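Local coordinates for uncharacterized protein (Escherichia coli O157:H7, PDB 4R29) that is a type III secreted effector that probably methylates a zinc-finger cysteine of host TAB2 and TAB3, using S-adenosylmethionine, and so blocks NF-kappa-B activation, at residues P86-N90 and F202-E208; E191-R196 and D210-I216. The protein carries 1 engineered substitution. The contacts are given in a common frame with arbitrary orientation. Residues are numbered along the deposited sequence.

Interaction 1: P86-N90 and F202-E208; sequences PISRN and FSYMPGE. With SAM (S-adenosylmethionine), chain E.
Segment 86-90 is extended from Pro-86 to Ser-88 and enters a 3-10 turn at Arg-89. Segment 202-208 leaves a helix through a Schellman motif, with positive phi at Ser-203, runs extended through Tyr-204 and the N-cap Met-205, and starts the next helix at Pro-206, whose fixed phi suits a first turn. Pro-86 lies nearest Ser-203 (CA-CA 4.9 Å) and Arg-89 nearest Tyr-204 (5.3 Å); Ile-87 N donates to Ser-203 O (2.9 Å). Glu-208 (m, t) spans the turn with its carboxylate: OE1 accepts Arg-89 N (2.6 Å) and OE2 accepts Ser-88 OG (2.8 Å). Ser-88 OG in turn accepts Asn-90 N (2.9 Å), an ST turn. Tyr-204 (chi1 m) lays a ring face against Arg-89 CB (4.0 Å to the centroid, CH-pi), while Arg-89 NH1 donates to Tyr-204 OH (3.2 Å), which donates to the carboxylate O of SAM (2.7 Å). The flat guanidinium also has SAM C2 over one face. At the exposed end, Pro-86 CB packs on Met-205 CG (3.4 Å). This is one wall of the S-adenosylmethionine pocket, set where helix 186-201 passes to helix 206-219, with Phe-202 resting on Met-109 and Gln-111 of strand 109-114.

Interaction 2: E191-R196 and D210-I216; sequences EMIIAR and DSYMKYI. With SAM (S-adenosylmethionine), chain E.
Two helical segments, 191-196 and 210-216, run antiparallel at 175° with axes 10.1 Å apart at closest approach; Met-192 CA lies nearest Ile-216 CA (6.5 Å) and Arg-196 CA nearest Met-213 CA (7.0 Å). Glu-191 (m, m) points at the partner helix, and its OE2 accepts from Tyr-212 OH (2.7 Å), from SAM O2' (2.5 Å, very short) and weakly from SAM O3' (3.4 Å). Its OE1 is satisfied by a salt bridge to Lys-171, so this buried carboxylate is fully engaged. Such an acidic residue binding the ribose hydroxyls is a familiar feature of Rossmann-like methyltransferases. Here it belongs to a helical hairpin, helix 186-201 followed by helix 206-219, and Tyr-212 (chi1 t) lays a ring face against the adenine, CG to SAM C5 3.5 Å. The small Ala-195 leaves room between the helices: its CB meets Tyr-212 CE2 at 3.6 Å and Met-213 SD at 3.7 Å. Flexible Met-213 (m, m, m) fills the seam, its CE reaching Met-192 SD (3.8 Å), while Met-192 CE touches Ile-216 CG2 (3.9 Å). Toward the hairpin's turn, long Arg-196 (t, t, m) directs both NH1 (3.1 Å) and NH2 (3.0 Å) to Asp-210 OD1 in a salt bridge.

How the interactions relate
The centres of interactions 1 and 2 lie about 13 Å apart on the same side of the chain's centre, and both use helix 206-219: its first turn serves interaction 1, later turns interaction 2. Along the chain the order is 86-90, 191-196, 202-208, 210-216, so the contacts cross. Interaction 2 joins successive helices, whereas interaction 1 brings in a loop from before helix 95-103, more than a hundred residues earlier. They grip different parts of one SAM: interaction 1 holds the carboxylate and, through a weak hydrogen bond, the adenine amino group, interaction 2 the ribose and an adenine face. Arg-107, Gln-111 and Ser-98 add further hydrogen bonds, so distant sequence regions together bind the methyl donor.

Interaction 1: P86-N90 and F202-E208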
# COMPACT_ATOMS: atom_id res chain seq x y z
N PRO A 86 13.02 -14.81 -1.05
CA PRO A 86 12.17 -14.35 0.06
C PRO A 86 12.87 -13.33 0.95
O PRO A 86 14.05 -13.47 1.28
CB PRO A 86 11.91 -15.62 0.86
CG PRO A 86 12.01 -16.71 -0.13
CD PRO A 86 13.09 -16.28 -1.10
N ILE A 87 12.11 -12.31 1.36
CA ILE A 87 12.60 -11.34 2.31
C ILE A 87 12.05 -11.76 3.65
O ILE A 87 11.12 -12.58 3.74
CB ILE A 87 12.05 -9.93 2.01
CG1 ILE A 87 10.51 -9.95 2.01
CG2 ILE A 87 12.56 -9.42 0.68
CD1 ILE A 87 9.84 -8.60 2.25
N SER A 88 12.61 -11.19 4.71
CA SER A 88 11.98 -11.26 6.00
C SER A 88 10.85 -10.24 6.08
O SER A 88 11.00 -9.08 5.66
CB SER A 88 12.98 -10.99 7.13
OG SER A 88 12.28 -10.64 8.31
N ARG A 89 9.73 -10.71 6.62
CA ARG A 89 8.59 -9.88 6.99
C ARG A 89 9.03 -8.59 7.70
O ARG A 89 8.39 -7.54 7.56
CB ARG A 89 7.66 -10.70 7.90
CG ARG A 89 6.97 -9.90 8.99
CD ARG A 89 5.87 -9.06 8.36
NE ARG A 89 5.25 -8.14 9.30
CZ ARG A 89 4.39 -7.20 8.94
NH1 ARG A 89 4.07 -7.05 7.66
NH2 ARG A 89 3.87 -6.39 9.86
N ASN A 90 10.11 -8.68 8.47
CA ASN A 90 10.66 -7.53 9.19
C ASN A 90 11.12 -6.37 8.31
O ASN A 90 11.04 -5.22 8.72
CB ASN A 90 11.78 -7.97 10.13
CG ASN A 90 11.28 -8.87 11.24
OD1 ASN A 90 10.16 -8.70 11.74
ND2 ASN A 90 12.09 -9.86 11.62
N PHE A 202 3.55 -11.66 -0.76
CA PHE A 202 4.44 -10.64 -0.22
C PHE A 202 5.88 -11.12 -0.11
O PHE A 202 6.73 -10.39 0.38
CB PHE A 202 3.95 -10.14 1.15
CG PHE A 202 2.73 -9.24 1.08
CD1 PHE A 202 2.71 -8.13 0.26
CD2 PHE A 202 1.61 -9.52 1.86
CE1 PHE A 202 1.59 -7.30 0.22
CE2 PHE A 202 0.49 -8.70 1.82
CZ PHE A 202 0.48 -7.59 0.99
N SER A 203 6.16 -12.35 -0.54
CA SER A 203 7.53 -12.89 -0.53
C SER A 203 8.11 -13.12 0.86
O SER A 203 9.31 -13.14 1.02
CB SER A 203 8.49 -11.96 -1.29
OG SER A 203 8.11 -11.82 -2.64
N TYR A 204 7.28 -13.28 1.88
CA TYR A 204 7.82 -13.53 3.20
C TYR A 204 8.44 -14.92 3.20
O TYR A 204 8.08 -15.77 2.39
CB TYR A 204 6.74 -13.46 4.27
CG TYR A 204 6.08 -12.12 4.41
CD1 TYR A 204 6.65 -10.98 3.87
CD2 TYR A 204 4.87 -12.00 5.09
CE1 TYR A 204 6.03 -9.75 4.01
CE2 TYR A 204 4.26 -10.78 5.23
CZ TYR A 204 4.85 -9.65 4.69
OH TYR A 204 4.23 -8.45 4.83
N MET A 205 9.37 -15.14 4.11
CA MET A 205 9.97 -16.45 4.24
C MET A 205 8.99 -17.50 4.76
O MET A 205 8.17 -17.22 5.64
CB MET A 205 11.24 -16.38 5.07
CG MET A 205 12.38 -15.76 4.25
SD MET A 205 13.77 -15.46 5.31
CE MET A 205 12.91 -14.64 6.67
N PRO A 206 9.03 -18.69 4.17
CA PRO A 206 8.10 -19.78 4.49
C PRO A 206 8.00 -20.00 5.99
O PRO A 206 6.91 -20.25 6.48
CB PRO A 206 8.73 -20.99 3.79
CG PRO A 206 9.46 -20.40 2.63
CD PRO A 206 9.97 -19.05 3.09
N GLY A 207 9.13 -19.88 6.70
CA GLY A 207 9.16 -19.98 8.15
C GLY A 207 8.37 -18.90 8.87
O GLY A 207 7.67 -19.17 9.85
N GLU A 208 8.48 -17.66 8.40
CA GLU A 208 7.73 -16.58 9.01
C GLU A 208 6.23 -16.71 8.78
O GLU A 208 5.42 -16.34 9.64
CB GLU A 208 8.23 -15.23 8.50
CG GLU A 208 9.68 -14.96 8.88
CD GLU A 208 10.16 -13.65 8.33
OE1 GLU A 208 9.70 -13.29 7.22
OE2 GLU A 208 10.98 -12.98 9.00
N SAM E . 3.35 -3.78 4.32
CA SAM E . 3.36 -5.23 4.12
C SAM E . 4.14 -5.62 2.87
O SAM E . 4.57 -6.77 2.76
OXT SAM E . 4.31 -4.80 1.95
CB SAM E . 1.96 -5.80 4.01
CG SAM E . 1.17 -5.83 5.31
SD SAM E . -0.25 -6.97 5.29
CE SAM E . -0.77 -6.67 7.00
C5' SAM E . 0.62 -8.54 5.57
C4' SAM E . -0.36 -9.70 5.54
O4' SAM E . 0.32 -10.91 5.24
C3' SAM E . -1.07 -9.90 6.88
O3' SAM E . -2.30 -9.21 6.92
C2' SAM E . -1.25 -11.40 6.96
O2' SAM E . -2.52 -11.67 6.45
C1' SAM E . -0.22 -11.98 6.00
N9 SAM E . 0.95 -12.59 6.68
C8 SAM E . 1.41 -13.86 6.47
N7 SAM E . 2.51 -14.06 7.23
C5 SAM E . 2.76 -12.92 7.91
C6 SAM E . 3.75 -12.58 8.81
N6 SAM E . 4.69 -13.47 9.14
N1 SAM E . 3.76 -11.32 9.36
C2 SAM E . 2.79 -10.40 9.01
N3 SAM E . 1.80 -10.74 8.10
C4 SAM E . 1.79 -11.99 7.56

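Interaction 2: E191-R196 and D210-I216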
# COMPACT_ATOMS: atom_id res chain seq x y z
N GLU A 191 -8.36 -13.93 8.51
CA GLU A 191 -6.93 -14.19 8.38
C GLU A 191 -6.62 -15.66 8.13
O GLU A 191 -5.70 -15.99 7.38
CB GLU A 191 -6.16 -13.73 9.63
CG GLU A 191 -5.96 -12.22 9.74
CD GLU A 191 -5.24 -11.63 8.52
OE1 GLU A 191 -5.91 -11.08 7.64
OE2 GLU A 191 -4.00 -11.69 8.46
N MET A 192 -7.35 -16.56 8.80
CA MET A 192 -7.05 -17.97 8.62
C MET A 192 -7.31 -18.33 7.16
O MET A 192 -6.64 -19.19 6.59
CB MET A 192 -7.88 -18.85 9.57
CG MET A 192 -7.62 -20.35 9.44
SD MET A 192 -5.91 -20.87 9.87
CE MET A 192 -5.97 -21.04 11.67
N ILE A 193 -8.25 -17.63 6.54
CA ILE A 193 -8.63 -17.94 5.17
C ILE A 193 -7.59 -17.46 4.12
O ILE A 193 -7.30 -18.16 3.14
CB ILE A 193 -10.00 -17.32 4.80
CG1 ILE A 193 -11.09 -17.72 5.81
CG2 ILE A 193 -10.38 -17.68 3.39
CD1 ILE A 193 -11.64 -19.10 5.63
N ILE A 194 -7.03 -16.27 4.32
CA ILE A 194 -6.17 -15.70 3.27
C ILE A 194 -4.73 -15.38 3.65
O ILE A 194 -3.94 -14.98 2.80
CB ILE A 194 -6.81 -14.45 2.65
CG1 ILE A 194 -7.27 -13.49 3.75
CG2 ILE A 194 -7.98 -14.83 1.75
CD1 ILE A 194 -6.20 -12.57 4.24
N ALA A 195 -4.37 -15.58 4.92
CA ALA A 195 -3.09 -15.05 5.41
C ALA A 195 -1.89 -15.74 4.77
O ALA A 195 -0.93 -15.07 4.40
CB ALA A 195 -3.01 -15.12 6.95
N ARG A 196 -1.93 -17.06 4.63
CA ARG A 196 -0.82 -17.80 4.02
C ARG A 196 -0.64 -17.38 2.57
O ARG A 196 0.48 -17.16 2.10
CB ARG A 196 -1.03 -19.32 4.10
CG ARG A 196 0.05 -20.11 3.36
CD ARG A 196 0.01 -21.61 3.65
NE ARG A 196 0.18 -21.92 5.07
CZ ARG A 196 1.35 -22.08 5.68
NH1 ARG A 196 2.50 -21.94 5.02
NH2 ARG A 196 1.38 -22.37 6.98
N ASP A 210 4.59 -19.69 8.38
CA ASP A 210 4.16 -20.74 9.30
C ASP A 210 3.95 -20.16 10.68
O ASP A 210 2.93 -20.37 11.32
CB ASP A 210 5.19 -21.85 9.42
CG ASP A 210 5.28 -22.70 8.19
OD1 ASP A 210 4.31 -22.73 7.40
OD2 ASP A 210 6.33 -23.35 8.01
N SER A 211 4.94 -19.42 11.14
CA SER A 211 4.85 -18.83 12.45
C SER A 211 3.63 -17.91 12.58
O SER A 211 3.02 -17.83 13.65
CB SER A 211 6.17 -18.12 12.77
OG SER A 211 6.03 -17.34 13.94
N TYR A 212 3.24 -17.23 11.50
CA TYR A 212 2.07 -16.36 11.56
C TYR A 212 0.76 -17.17 11.60
O TYR A 212 -0.17 -16.81 12.31
CB TYR A 212 2.06 -15.34 10.42
CG TYR A 212 0.90 -14.36 10.45
CD1 TYR A 212 1.00 -13.16 11.15
CD2 TYR A 212 -0.27 -14.63 9.79
CE1 TYR A 212 -0.07 -12.25 11.17
CE2 TYR A 212 -1.33 -13.73 9.79
CZ TYR A 212 -1.22 -12.55 10.48
OH TYR A 212 -2.28 -11.69 10.48
N MET A 213 0.70 -18.25 10.83
CA MET A 213 -0.46 -19.12 10.84
C MET A 213 -0.64 -19.75 12.22
O MET A 213 -1.76 -19.90 12.68
CB MET A 213 -0.35 -20.21 9.77
CG MET A 213 -0.30 -19.68 8.34
SD MET A 213 -1.46 -18.33 8.05
CE MET A 213 -3.03 -19.21 8.02
N LYS A 214 0.46 -20.08 12.89
CA LYS A 214 0.37 -20.60 14.26
C LYS A 214 -0.16 -19.56 15.25
O LYS A 214 -0.97 -19.89 16.13
CB LYS A 214 1.69 -21.20 14.75
CG LYS A 214 1.71 -21.43 16.26
CD LYS A 214 2.05 -22.89 16.65
CE LYS A 214 0.87 -23.88 16.46
NZ LYS A 214 -0.20 -23.82 17.51
N TYR A 215 0.29 -18.31 15.11
CA TYR A 215 -0.28 -17.21 15.88
C TYR A 215 -1.80 -17.02 15.64
O TYR A 215 -2.57 -16.86 16.59
CB TYR A 215 0.49 -15.92 15.57
CG TYR A 215 -0.25 -14.65 15.95
CD1 TYR A 215 -0.15 -14.11 17.24
CD2 TYR A 215 -1.03 -13.99 15.02
CE1 TYR A 215 -0.85 -12.94 17.57
CE2 TYR A 215 -1.73 -12.84 15.34
CZ TYR A 215 -1.64 -12.32 16.60
OH TYR A 215 -2.35 -11.16 16.85
N ILE A 216 -2.22 -17.04 14.37
CA ILE A 216 -3.65 -16.97 14.04
C ILE A 216 -4.40 -18.18 14.63
O ILE A 216 -5.47 -18.04 15.23
CB ILE A 216 -3.88 -16.93 12.51
CG1 ILE A 216 -3.36 -15.62 11.90
CG2 ILE A 216 -5.37 -17.18 12.16
CD1 ILE A 216 -3.89 -14.34 12.60
N SAM E . 3.35 -3.78 4.32
CA SAM E . 3.36 -5.23 4.12
C SAM E . 4.14 -5.62 2.87
O SAM E . 4.57 -6.77 2.76
OXT SAM E . 4.31 -4.80 1.95
CB SAM E . 1.96 -5.80 4.01
CG SAM E . 1.17 -5.83 5.31
SD SAM E . -0.25 -6.97 5.29
CE SAM E . -0.77 -6.67 7.00
C5' SAM E . 0.62 -8.54 5.57
C4' SAM E . -0.36 -9.70 5.54
O4' SAM E . 0.32 -10.91 5.24
C3' SAM E . -1.07 -9.90 6.88
O3' SAM E . -2.30 -9.21 6.92
C2' SAM E . -1.25 -11.40 6.96
O2' SAM E . -2.52 -11.67 6.45
C1' SAM E . -0.22 -11.98 6.00
N9 SAM E . 0.95 -12.59 6.68
C8 SAM E . 1.41 -13.86 6.47
N7 SAM E . 2.51 -14.06 7.23
C5 SAM E . 2.76 -12.92 7.91
C6 SAM E . 3.75 -12.58 8.81
N6 SAM E . 4.69 -13.47 9.14
N1 SAM E . 3.76 -11.32 9.36
C2 SAM E . 2.79 -10.40 9.01
N3 SAM E . 1.80 -10.74 8.10
C4 SAM E . 1.79 -11.99 7.56